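Local atomic coordinates of thiol-disulfide isomerase and thioredoxins (Corynebacterium glutamicum, PDB entry 3LOR), a protein that probably acts as a thioredoxin-like oxidoreductase or isomerase on thiols and disulfides, and can bind calcium. Residues V32-V37 / S63-I68; V14-N19 / M80-L85; P8-D13 / K114-E119; T121-L126 / V136-V141. All blocks are in the same frame, centred on the assembly; numbering follows the deposited sequence.

Interaction 1: residues V32-V37 / S63-I68; sequences VVVVEV and SQVQVI
Ile68 lies across from Val35 and Val34 on the neighbouring parallel strand. Its CB stands 4.1 Å from Val34 O. CG1 leaves beside the backbone N, anti to the carbonyl carbon (chi1 -59°). CG2 takes the position anti to N and touches the ring of Trp17. At the tip, CD1 lies 3.7 Å from Val33 CG1, and the two side chains cross obliquely.

On the other face Val34 CG2 meets Val65 CG1 at 3.8 Å. Val32 and Val67 point to this same face. Helix 143-154 covers Val32 and Val34, and helix 43-59 covers Val67.

Five backbone hydrogen bonds join the strands. They begin with Val32 N to Gln64 O and end with Glu36 N to Ile68 O, at 2.8 Å. The straightest is Val34 N to Gln66 O, 2.9 Å long with an angle of 177° at the hydrogen. CA-H...O contacts lie between them, such as Val35 CA to Ile68 O at 3.3 Å.

The end of Gln66 turns away from the partner strand. Its NE2 donates to Val67 O at 3.1 Å, coming from above that carbonyl plane. It also bonds Glu62 OE2, so two acceptors hold the amide.

Val33 and Val35 also bond the backbone of strand 123-127, so strand 32-38 is paired along both edges. Nearly all the touching residues are buried. Strand 32-38, helix 43-59 and strand 65-71 form a beta-alpha-beta crossover, the unit at the centre of the thioredoxin fold.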
# COMPACT_ATOMS: atom_id res chain seq x y z
N VAL A 32 -24.20 -16.63 -2.84
CA VAL A 32 -22.88 -16.88 -3.34
C VAL A 32 -21.98 -17.32 -2.21
O VAL A 32 -22.02 -16.77 -1.16
CB VAL A 32 -22.32 -15.65 -4.06
CG1 VAL A 32 -20.94 -15.87 -4.47
CG2 VAL A 32 -23.14 -15.32 -5.21
N VAL A 33 -21.16 -18.32 -2.43
CA VAL A 33 -20.31 -18.83 -1.39
C VAL A 33 -18.86 -18.61 -1.69
O VAL A 33 -18.39 -18.92 -2.74
CB VAL A 33 -20.54 -20.30 -1.08
CG1 VAL A 33 -19.75 -20.74 0.05
CG2 VAL A 33 -21.93 -20.59 -0.84
N VAL A 34 -18.16 -18.04 -0.75
CA VAL A 34 -16.75 -17.86 -0.88
C VAL A 34 -16.05 -18.74 0.11
O VAL A 34 -16.22 -18.57 1.26
CB VAL A 34 -16.35 -16.39 -0.63
CG1 VAL A 34 -14.90 -16.19 -0.73
CG2 VAL A 34 -17.05 -15.51 -1.53
N VAL A 35 -15.24 -19.66 -0.34
CA VAL A 35 -14.51 -20.47 0.57
C VAL A 35 -13.04 -20.15 0.49
O VAL A 35 -12.45 -20.29 -0.53
CB VAL A 35 -14.72 -21.97 0.32
CG1 VAL A 35 -14.08 -22.77 1.33
CG2 VAL A 35 -16.15 -22.31 0.21
N GLU A 36 -12.49 -19.72 1.60
CA GLU A 36 -11.10 -19.40 1.69
C GLU A 36 -10.34 -20.57 2.30
O GLU A 36 -10.45 -20.84 3.44
CB GLU A 36 -10.91 -18.13 2.52
CG GLU A 36 -9.52 -17.61 2.61
CD GLU A 36 -9.01 -16.93 1.34
OE1 GLU A 36 -7.87 -17.13 0.99
OE2 GLU A 36 -9.74 -16.18 0.71
N VAL A 37 -9.55 -21.23 1.49
CA VAL A 37 -8.78 -22.37 1.90
C VAL A 37 -7.40 -21.95 2.35
O VAL A 37 -6.66 -21.40 1.60
CB VAL A 37 -8.68 -23.38 0.75
CG1 VAL A 37 -8.07 -24.63 1.18
CG2 VAL A 37 -9.98 -23.68 0.19
N SER A 63 -26.76 -12.17 3.74
CA SER A 63 -27.93 -12.40 2.92
C SER A 63 -27.60 -12.58 1.43
O SER A 63 -28.41 -13.07 0.68
CB SER A 63 -28.98 -11.32 3.14
OG SER A 63 -28.49 -10.06 2.86
N GLN A 64 -26.42 -12.14 1.04
CA GLN A 64 -25.92 -12.21 -0.32
C GLN A 64 -24.71 -13.11 -0.50
O GLN A 64 -24.69 -13.94 -1.35
CB GLN A 64 -25.53 -10.83 -0.76
CG GLN A 64 -26.64 -9.87 -0.73
CD GLN A 64 -27.50 -9.98 -1.94
OE1 GLN A 64 -27.36 -9.23 -2.89
NE2 GLN A 64 -28.40 -10.91 -1.93
N VAL A 65 -23.70 -12.89 0.31
CA VAL A 65 -22.50 -13.68 0.27
C VAL A 65 -22.15 -14.34 1.62
O VAL A 65 -22.09 -13.69 2.60
CB VAL A 65 -21.32 -12.85 -0.22
CG1 VAL A 65 -20.04 -13.60 -0.07
CG2 VAL A 65 -21.53 -12.33 -1.63
N GLN A 66 -21.89 -15.62 1.62
CA GLN A 66 -21.34 -16.29 2.77
C GLN A 66 -19.85 -16.60 2.62
O GLN A 66 -19.45 -17.20 1.70
CB GLN A 66 -22.09 -17.57 3.06
CG GLN A 66 -21.68 -18.27 4.30
CD GLN A 66 -21.99 -17.52 5.56
OE1 GLN A 66 -23.13 -17.32 5.89
NE2 GLN A 66 -20.99 -17.13 6.27
N VAL A 67 -19.06 -16.15 3.56
CA VAL A 67 -17.65 -16.48 3.62
C VAL A 67 -17.45 -17.62 4.58
O VAL A 67 -17.97 -17.62 5.66
CB VAL A 67 -16.76 -15.30 4.04
CG1 VAL A 67 -15.36 -15.64 3.96
CG2 VAL A 67 -17.04 -14.10 3.27
N ILE A 68 -16.71 -18.60 4.14
CA ILE A 68 -16.31 -19.73 4.92
C ILE A 68 -14.83 -19.94 4.87
O ILE A 68 -14.21 -19.90 3.84
CB ILE A 68 -16.97 -21.00 4.47
CG1 ILE A 68 -18.47 -20.89 4.56
CG2 ILE A 68 -16.44 -22.14 5.21
CD1 ILE A 68 -19.13 -21.65 3.61

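Interaction 2: residues V14-N19 / M80-L85; sequences VQEWVN and MTPEAL
Leu85, which meets Val18 across this contact, gives its backbone N to Thr81 O at 2.9 Å. This bond lies in the first turn of helix 82-91. Thr81 is the N-cap: its OG1 also accepts a weak bond from Ala84 N, at 3.3 Å. The helix start is thus tied down from within, while no hydrogen bond crosses to residues 14-19.

The contact itself is light and made by side chains. Val18 CG2 lies 4.2 Å from Leu85 CD1, and these two chains approach at a slant. Pro82 meets Gln15 and Glu16 through CG. This atom is 4.2 Å from Glu16 OE1 and 4.4 Å from Gln15 OE1, so two polar tips rest beside one apolar carbon. Glu16 CG sits between the backbone N and the carbonyl carbon (chi1 55°), the crowded position. Beyond CG the chain is extended, and it crosses Pro82 at about a right angle.

Val18 also packs on Lys86 and Ile89, further along the same helix, and Leu85 reaches His71 of strand 65-71. Ala84 packs on Val79 of the second subunit. The contact sets the start of helix 82-91 against strand 14-17 and the residues just after it. Strand 14-17 is an outermost strand of the sheet within this chain, next to strand 98-101.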
# COMPACT_ATOMS: atom_id res chain seq x y z
N VAL A 14 -15.87 -31.92 6.23
CA VAL A 14 -15.41 -31.23 7.42
C VAL A 14 -15.23 -32.08 8.66
O VAL A 14 -16.13 -32.71 9.09
CB VAL A 14 -16.44 -30.18 7.76
CG1 VAL A 14 -16.14 -29.48 8.99
CG2 VAL A 14 -16.65 -29.29 6.63
N GLN A 15 -14.04 -32.09 9.24
CA GLN A 15 -13.88 -32.70 10.54
C GLN A 15 -14.61 -31.99 11.66
O GLN A 15 -15.27 -32.61 12.44
CB GLN A 15 -12.41 -32.90 10.88
CG GLN A 15 -12.08 -33.16 12.32
CD GLN A 15 -10.62 -33.36 12.56
OE1 GLN A 15 -9.86 -32.45 12.59
NE2 GLN A 15 -10.22 -34.58 12.73
N GLU A 16 -14.49 -30.68 11.75
CA GLU A 16 -15.26 -29.93 12.71
C GLU A 16 -15.39 -28.46 12.36
O GLU A 16 -14.57 -27.94 11.67
CB GLU A 16 -14.64 -30.07 14.08
CG GLU A 16 -13.21 -29.68 14.12
CD GLU A 16 -12.55 -29.94 15.43
OE1 GLU A 16 -11.80 -30.92 15.50
OE2 GLU A 16 -12.76 -29.17 16.37
N TRP A 17 -16.41 -27.82 12.89
CA TRP A 17 -16.54 -26.39 12.77
C TRP A 17 -16.10 -25.73 14.07
O TRP A 17 -16.66 -25.89 15.10
CB TRP A 17 -17.95 -26.00 12.42
CG TRP A 17 -18.46 -26.35 11.09
CD1 TRP A 17 -19.05 -27.49 10.73
CD2 TRP A 17 -18.47 -25.52 9.94
NE1 TRP A 17 -19.42 -27.45 9.44
CE2 TRP A 17 -19.08 -26.24 8.93
CE3 TRP A 17 -18.01 -24.25 9.67
CZ2 TRP A 17 -19.24 -25.73 7.67
CZ3 TRP A 17 -18.18 -23.75 8.47
CH2 TRP A 17 -18.78 -24.48 7.46
N VAL A 18 -15.01 -25.03 14.00
CA VAL A 18 -14.31 -24.49 15.12
C VAL A 18 -14.91 -23.36 15.95
O VAL A 18 -14.72 -23.30 17.12
CB VAL A 18 -12.88 -24.22 14.73
CG1 VAL A 18 -12.39 -23.02 15.34
CG2 VAL A 18 -12.04 -25.41 15.04
N ASN A 19 -15.60 -22.45 15.28
CA ASN A 19 -16.08 -21.21 15.85
C ASN A 19 -17.53 -20.89 15.59
O ASN A 19 -17.92 -19.76 15.68
CB ASN A 19 -15.25 -20.08 15.27
CG ASN A 19 -15.49 -19.89 13.78
OD1 ASN A 19 -15.91 -20.76 13.08
ND2 ASN A 19 -15.21 -18.73 13.32
N MSE A 80 -0.15 -27.27 13.57
CA MSE A 80 -1.28 -26.53 13.09
C MSE A 80 -2.56 -27.23 13.47
O MSE A 80 -3.42 -27.43 12.67
CB MSE A 80 -1.21 -26.27 11.59
CG MSE A 80 -0.21 -25.23 11.13
SE MSE A 80 -0.32 -24.65 9.30
CE MSE A 80 1.23 -25.23 8.56
N THR A 81 -2.68 -27.57 14.72
CA THR A 81 -3.84 -28.26 15.22
C THR A 81 -5.05 -27.35 15.30
O THR A 81 -4.94 -26.19 15.21
CB THR A 81 -3.63 -28.85 16.61
OG1 THR A 81 -3.43 -27.81 17.54
CG2 THR A 81 -2.46 -29.75 16.62
N PRO A 82 -6.20 -27.95 15.54
CA PRO A 82 -7.42 -27.21 15.73
C PRO A 82 -7.34 -26.29 16.93
O PRO A 82 -7.93 -25.27 16.86
CB PRO A 82 -8.43 -28.31 15.93
CG PRO A 82 -7.94 -29.38 15.11
CD PRO A 82 -6.48 -29.31 15.10
N GLU A 83 -6.64 -26.66 17.98
CA GLU A 83 -6.43 -25.77 19.11
C GLU A 83 -5.62 -24.54 18.77
O GLU A 83 -5.96 -23.46 19.15
CB GLU A 83 -5.75 -26.50 20.25
N ALA A 84 -4.57 -24.73 18.01
CA ALA A 84 -3.76 -23.64 17.49
C ALA A 84 -4.56 -22.75 16.55
O ALA A 84 -4.39 -21.58 16.55
CB ALA A 84 -2.59 -24.18 16.79
N LEU A 85 -5.43 -23.34 15.77
CA LEU A 85 -6.31 -22.60 14.91
C LEU A 85 -7.24 -21.70 15.69
O LEU A 85 -7.53 -20.63 15.26
CB LEU A 85 -7.12 -23.55 14.08
CG LEU A 85 -7.70 -23.25 12.70
CD1 LEU A 85 -9.02 -23.85 12.58
CD2 LEU A 85 -7.64 -21.89 12.15

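Interaction 3: residues P8-D13 / K114-E119; sequences PLLELD and KKYRLE
Lys115 and Tyr116 both reach from the end of helix 111-115 to the backbone of the loop 8-13. The helix closes in a Schellman motif, with Arg117 at positive phi.

Lys115 CD lies 3.6 Å above one face of its neighbour Tyr116, offset toward the ring's rim. The lysine begins with CG anti to the backbone N (chi1 -173°) and bends at chi3. Its NZ donates to Glu11 O at 2.8 Å, from a position tilted off the carbonyl plane. It also forms a salt bridge with Asp13 OD1 at 3.1 Å. Lys115 and Asp13 meet tip to tip, and the ammonium stands above the carboxylate plane. Asp13 OD2 has a further partner, the hydroxyl of Ser111.

The pairing touches the calcium site. Glu11, Leu12 and Asp13 have been seen to bind calcium in this protein, although no calcium is bound to this chain here. In this chain the lysine ammonium is bonded to two of those residues.

Glu11 O lies obliquely to the Tyr116 ring, and the tyrosine presents its hydroxyl to the loop. Tyr116 OH accepts from Glu11 N at 2.9 Å, with an angle of 161° at the hydrogen.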
# COMPACT_ATOMS: atom_id res chain seq x y z
N PRO A 8 -19.70 -29.45 -10.70
CA PRO A 8 -19.95 -30.15 -9.46
C PRO A 8 -20.46 -29.24 -8.39
O PRO A 8 -20.08 -28.10 -8.39
CB PRO A 8 -18.58 -30.60 -9.07
CG PRO A 8 -17.74 -29.54 -9.53
CD PRO A 8 -18.29 -29.08 -10.81
N LEU A 9 -21.27 -29.75 -7.49
CA LEU A 9 -21.73 -29.03 -6.33
C LEU A 9 -20.66 -28.87 -5.30
O LEU A 9 -19.83 -29.69 -5.17
CB LEU A 9 -22.91 -29.73 -5.70
CG LEU A 9 -24.17 -29.92 -6.51
CD1 LEU A 9 -24.96 -31.00 -5.94
CD2 LEU A 9 -24.97 -28.71 -6.51
N LEU A 10 -20.71 -27.81 -4.55
CA LEU A 10 -19.80 -27.66 -3.47
C LEU A 10 -20.17 -28.60 -2.33
O LEU A 10 -21.26 -28.59 -1.85
CB LEU A 10 -19.84 -26.23 -3.01
CG LEU A 10 -19.06 -25.84 -1.79
CD1 LEU A 10 -17.65 -25.87 -2.08
CD2 LEU A 10 -19.45 -24.52 -1.35
N GLU A 11 -19.21 -29.43 -1.95
CA GLU A 11 -19.33 -30.34 -0.83
C GLU A 11 -18.09 -30.34 0.04
O GLU A 11 -17.13 -31.02 -0.23
CB GLU A 11 -19.60 -31.76 -1.29
CG GLU A 11 -20.56 -31.92 -2.41
CD GLU A 11 -21.97 -32.02 -1.95
OE1 GLU A 11 -22.84 -32.37 -2.73
OE2 GLU A 11 -22.19 -31.73 -0.79
N LEU A 12 -18.13 -29.57 1.10
CA LEU A 12 -17.04 -29.56 2.02
C LEU A 12 -17.02 -30.85 2.79
O LEU A 12 -18.04 -31.29 3.19
CB LEU A 12 -17.22 -28.39 2.96
CG LEU A 12 -17.20 -27.02 2.33
CD1 LEU A 12 -17.25 -25.95 3.30
CD2 LEU A 12 -16.02 -26.88 1.48
N ASP A 13 -15.86 -31.46 2.98
CA ASP A 13 -15.75 -32.56 3.91
C ASP A 13 -15.11 -32.00 5.15
O ASP A 13 -13.98 -31.65 5.14
CB ASP A 13 -14.90 -33.71 3.38
CG ASP A 13 -15.38 -34.30 2.07
OD1 ASP A 13 -16.56 -34.48 1.82
OD2 ASP A 13 -14.53 -34.62 1.28
N LYS A 114 -7.93 -32.68 -1.51
CA LYS A 114 -7.75 -33.75 -2.46
C LYS A 114 -8.85 -33.81 -3.49
O LYS A 114 -8.63 -33.89 -4.65
CB LYS A 114 -7.79 -35.07 -1.72
CG LYS A 114 -6.81 -36.10 -2.16
CD LYS A 114 -6.69 -36.27 -3.62
CE LYS A 114 -6.20 -37.62 -3.98
NZ LYS A 114 -5.09 -37.51 -4.90
N LYS A 115 -10.07 -33.73 -3.01
CA LYS A 115 -11.23 -33.87 -3.82
C LYS A 115 -11.26 -32.81 -4.92
O LYS A 115 -11.58 -33.11 -6.03
CB LYS A 115 -12.43 -33.70 -2.90
CG LYS A 115 -13.74 -33.94 -3.47
CD LYS A 115 -14.84 -33.23 -2.66
CE LYS A 115 -15.43 -34.11 -1.66
NZ LYS A 115 -16.72 -33.67 -1.18
N TYR A 116 -10.90 -31.59 -4.62
CA TYR A 116 -10.95 -30.55 -5.60
C TYR A 116 -9.61 -30.30 -6.21
O TYR A 116 -9.43 -29.40 -6.99
CB TYR A 116 -11.58 -29.29 -5.04
CG TYR A 116 -13.00 -29.50 -4.62
CD1 TYR A 116 -13.92 -30.07 -5.46
CD2 TYR A 116 -13.41 -29.15 -3.37
CE1 TYR A 116 -15.17 -30.25 -5.06
CE2 TYR A 116 -14.64 -29.34 -2.99
CZ TYR A 116 -15.52 -29.89 -3.81
OH TYR A 116 -16.76 -30.06 -3.40
N ARG A 117 -8.67 -31.11 -5.81
CA ARG A 117 -7.32 -31.02 -6.29
C ARG A 117 -6.68 -29.64 -6.23
O ARG A 117 -6.11 -29.19 -7.17
CB ARG A 117 -7.08 -31.79 -7.59
CG ARG A 117 -7.59 -31.20 -8.83
CD ARG A 117 -7.62 -32.23 -9.96
NE ARG A 117 -8.64 -33.24 -9.75
CZ ARG A 117 -8.64 -34.44 -10.32
NH1 ARG A 117 -9.61 -35.28 -10.04
NH2 ARG A 117 -7.69 -34.80 -11.15
N LEU A 118 -6.76 -29.02 -5.07
CA LEU A 118 -6.12 -27.76 -4.86
C LEU A 118 -4.62 -27.88 -4.92
O LEU A 118 -4.05 -28.82 -4.47
CB LEU A 118 -6.56 -27.13 -3.55
CG LEU A 118 -8.04 -27.16 -3.25
CD1 LEU A 118 -8.32 -26.61 -1.93
CD2 LEU A 118 -8.84 -26.45 -4.29
N GLU A 119 -4.01 -26.90 -5.52
CA GLU A 119 -2.60 -26.77 -5.62
C GLU A 119 -1.90 -26.48 -4.32
O GLU A 119 -0.76 -26.70 -4.20
CB GLU A 119 -2.26 -25.71 -6.64
CG GLU A 119 -2.91 -25.91 -7.94
CD GLU A 119 -2.56 -24.87 -8.96
OE1 GLU A 119 -1.37 -24.57 -9.13
OE2 GLU A 119 -3.48 -24.36 -9.61

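Interaction 4: residues T121-L126 / V136-V141; sequences TPSIIL and VQFGQV
The edge of the Phe138 ring meets Ser123 OG and Thr121 N, both near the ring plane. OG is 3.8 Å from Phe138 CD1, and Thr121 N is 3.8 Å from Phe138 CE1. Pro122 O comes in obliquely, 3.4 Å from Phe138 CD1. With CG anti to the backbone N (chi1 177°), the ring begins on the face that Ser123 shares. Ser123 OG has its hydrogen bond with Gly120 O.

The backbones form the beta hairpin of strands 123-127 and 133-138, at one side of the thioredoxin-like sheet. Ile124 and Gln137 are the hydrogen-bonded antiparallel pair: Ile124 N to Gln137 O is 2.9 Å, and Gln137 N to Ile124 O is 3.0 Å. Ser123 with Phe138 and Ile125 with Val136 are non-hydrogen-bonded pairs. Past the strand end, Gly139 N bonds Pro122 O at 3.0 Å. Gly139 has phi 87° and psi -164°, where a CB would press on the carbonyl O of Phe138.

Pro122 follows a cis peptide bond, as does the cis-proline of thioredoxins. It packs on Cys45 of a probable CxxC motif. On the face toward helix 43-59, Ile124 CD1 lies 4.3 Å from Val141 CG2.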
# COMPACT_ATOMS: atom_id res chain seq x y z
N THR A 121 -2.22 -23.64 -0.62
CA THR A 121 -2.87 -22.54 0.02
C THR A 121 -2.09 -21.29 -0.29
O THR A 121 -0.91 -21.36 -0.47
CB THR A 121 -3.03 -22.72 1.53
OG1 THR A 121 -1.76 -22.87 2.14
CG2 THR A 121 -3.87 -23.89 1.88
N PRO A 122 -2.73 -20.15 -0.36
CA PRO A 122 -4.18 -20.02 -0.31
C PRO A 122 -4.90 -20.39 -1.57
O PRO A 122 -4.38 -20.30 -2.63
CB PRO A 122 -4.36 -18.55 -0.05
CG PRO A 122 -3.19 -17.93 -0.58
CD PRO A 122 -2.08 -18.84 -0.33
N SER A 123 -6.12 -20.82 -1.42
CA SER A 123 -7.01 -21.01 -2.52
C SER A 123 -8.37 -20.43 -2.24
O SER A 123 -8.78 -20.35 -1.13
CB SER A 123 -7.14 -22.47 -2.86
OG SER A 123 -6.06 -22.90 -3.59
N ILE A 124 -9.06 -20.05 -3.28
CA ILE A 124 -10.44 -19.67 -3.18
C ILE A 124 -11.33 -20.56 -4.00
O ILE A 124 -10.99 -20.95 -5.06
CB ILE A 124 -10.64 -18.23 -3.56
CG1 ILE A 124 -9.75 -17.36 -2.73
CG2 ILE A 124 -11.96 -17.77 -3.19
CD1 ILE A 124 -10.07 -15.97 -2.87
N ILE A 125 -12.45 -20.91 -3.44
CA ILE A 125 -13.47 -21.56 -4.16
C ILE A 125 -14.69 -20.67 -4.11
O ILE A 125 -15.12 -20.29 -3.05
CB ILE A 125 -13.79 -22.93 -3.53
CG1 ILE A 125 -12.57 -23.83 -3.49
CG2 ILE A 125 -14.88 -23.61 -4.24
CD1 ILE A 125 -12.77 -25.02 -2.72
N LEU A 126 -15.23 -20.35 -5.27
CA LEU A 126 -16.50 -19.67 -5.37
C LEU A 126 -17.58 -20.56 -5.88
O LEU A 126 -17.41 -21.23 -6.83
CB LEU A 126 -16.42 -18.44 -6.24
CG LEU A 126 -15.34 -17.44 -5.95
CD1 LEU A 126 -15.21 -16.49 -7.03
CD2 LEU A 126 -15.49 -16.78 -4.66
N VAL A 136 -12.17 -21.87 -9.08
CA VAL A 136 -11.18 -22.26 -8.13
C VAL A 136 -9.91 -21.57 -8.50
O VAL A 136 -9.44 -21.75 -9.58
CB VAL A 136 -10.95 -23.73 -8.14
CG1 VAL A 136 -9.98 -24.10 -7.13
CG2 VAL A 136 -12.18 -24.44 -7.90
N GLN A 137 -9.36 -20.78 -7.60
CA GLN A 137 -8.17 -20.02 -7.86
C GLN A 137 -7.10 -20.17 -6.80
O GLN A 137 -7.34 -19.94 -5.66
CB GLN A 137 -8.55 -18.57 -8.01
CG GLN A 137 -7.43 -17.68 -8.41
CD GLN A 137 -7.84 -16.60 -9.39
OE1 GLN A 137 -8.96 -16.56 -9.86
NE2 GLN A 137 -6.92 -15.73 -9.69
N PHE A 138 -5.89 -20.53 -7.20
CA PHE A 138 -4.72 -20.56 -6.33
C PHE A 138 -3.97 -19.23 -6.24
O PHE A 138 -3.88 -18.55 -7.18
CB PHE A 138 -3.78 -21.68 -6.77
CG PHE A 138 -2.52 -21.76 -5.99
CD1 PHE A 138 -2.51 -22.23 -4.73
CD2 PHE A 138 -1.33 -21.36 -6.53
CE1 PHE A 138 -1.38 -22.28 -4.03
CE2 PHE A 138 -0.21 -21.42 -5.81
CZ PHE A 138 -0.24 -21.88 -4.57
N GLY A 139 -3.41 -18.89 -5.10
CA GLY A 139 -2.59 -17.70 -4.98
C GLY A 139 -3.22 -16.36 -4.67
O GLY A 139 -4.30 -16.31 -4.22
N GLN A 140 -2.49 -15.29 -4.89
CA GLN A 140 -2.98 -13.96 -4.63
C GLN A 140 -4.02 -13.58 -5.67
O GLN A 140 -3.80 -13.72 -6.83
CB GLN A 140 -1.83 -12.96 -4.64
CG GLN A 140 -1.91 -11.82 -3.64
CD GLN A 140 -0.94 -10.67 -3.92
OE1 GLN A 140 -1.30 -9.69 -4.49
NE2 GLN A 140 0.29 -10.82 -3.52
N VAL A 141 -5.16 -13.09 -5.24
CA VAL A 141 -6.15 -12.57 -6.16
C VAL A 141 -6.35 -11.13 -5.86
O VAL A 141 -6.58 -10.78 -4.77
CB VAL A 141 -7.48 -13.26 -6.03
CG1 VAL A 141 -8.35 -12.90 -7.16
CG2 VAL A 141 -7.31 -14.71 -5.97

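How the interactions relate
Interactions 1, 2 and 4 all reach one mixed sheet. Interaction 1 lies in its middle, interaction 4 at the edge formed by strand 133-138, and interaction 2 at the other edge. The centres of interactions 2 and 4 are about 20 Å apart. Strands 32-38 and 123-127 are neighbours, so probable backbone hydrogen bonds run from interaction 1 to interaction 4. Interaction 3 lies over the sheet face that holds Val33, Val35 and Ile125, with Leu10 and Leu118 packing down on it. Along the chain, interaction 1 is nested inside interaction 2, and interaction 2 inside interaction 3. Interaction 4 follows. The calcium-binding loop 8-13 thus rests on the core of the thioredoxin-like fold.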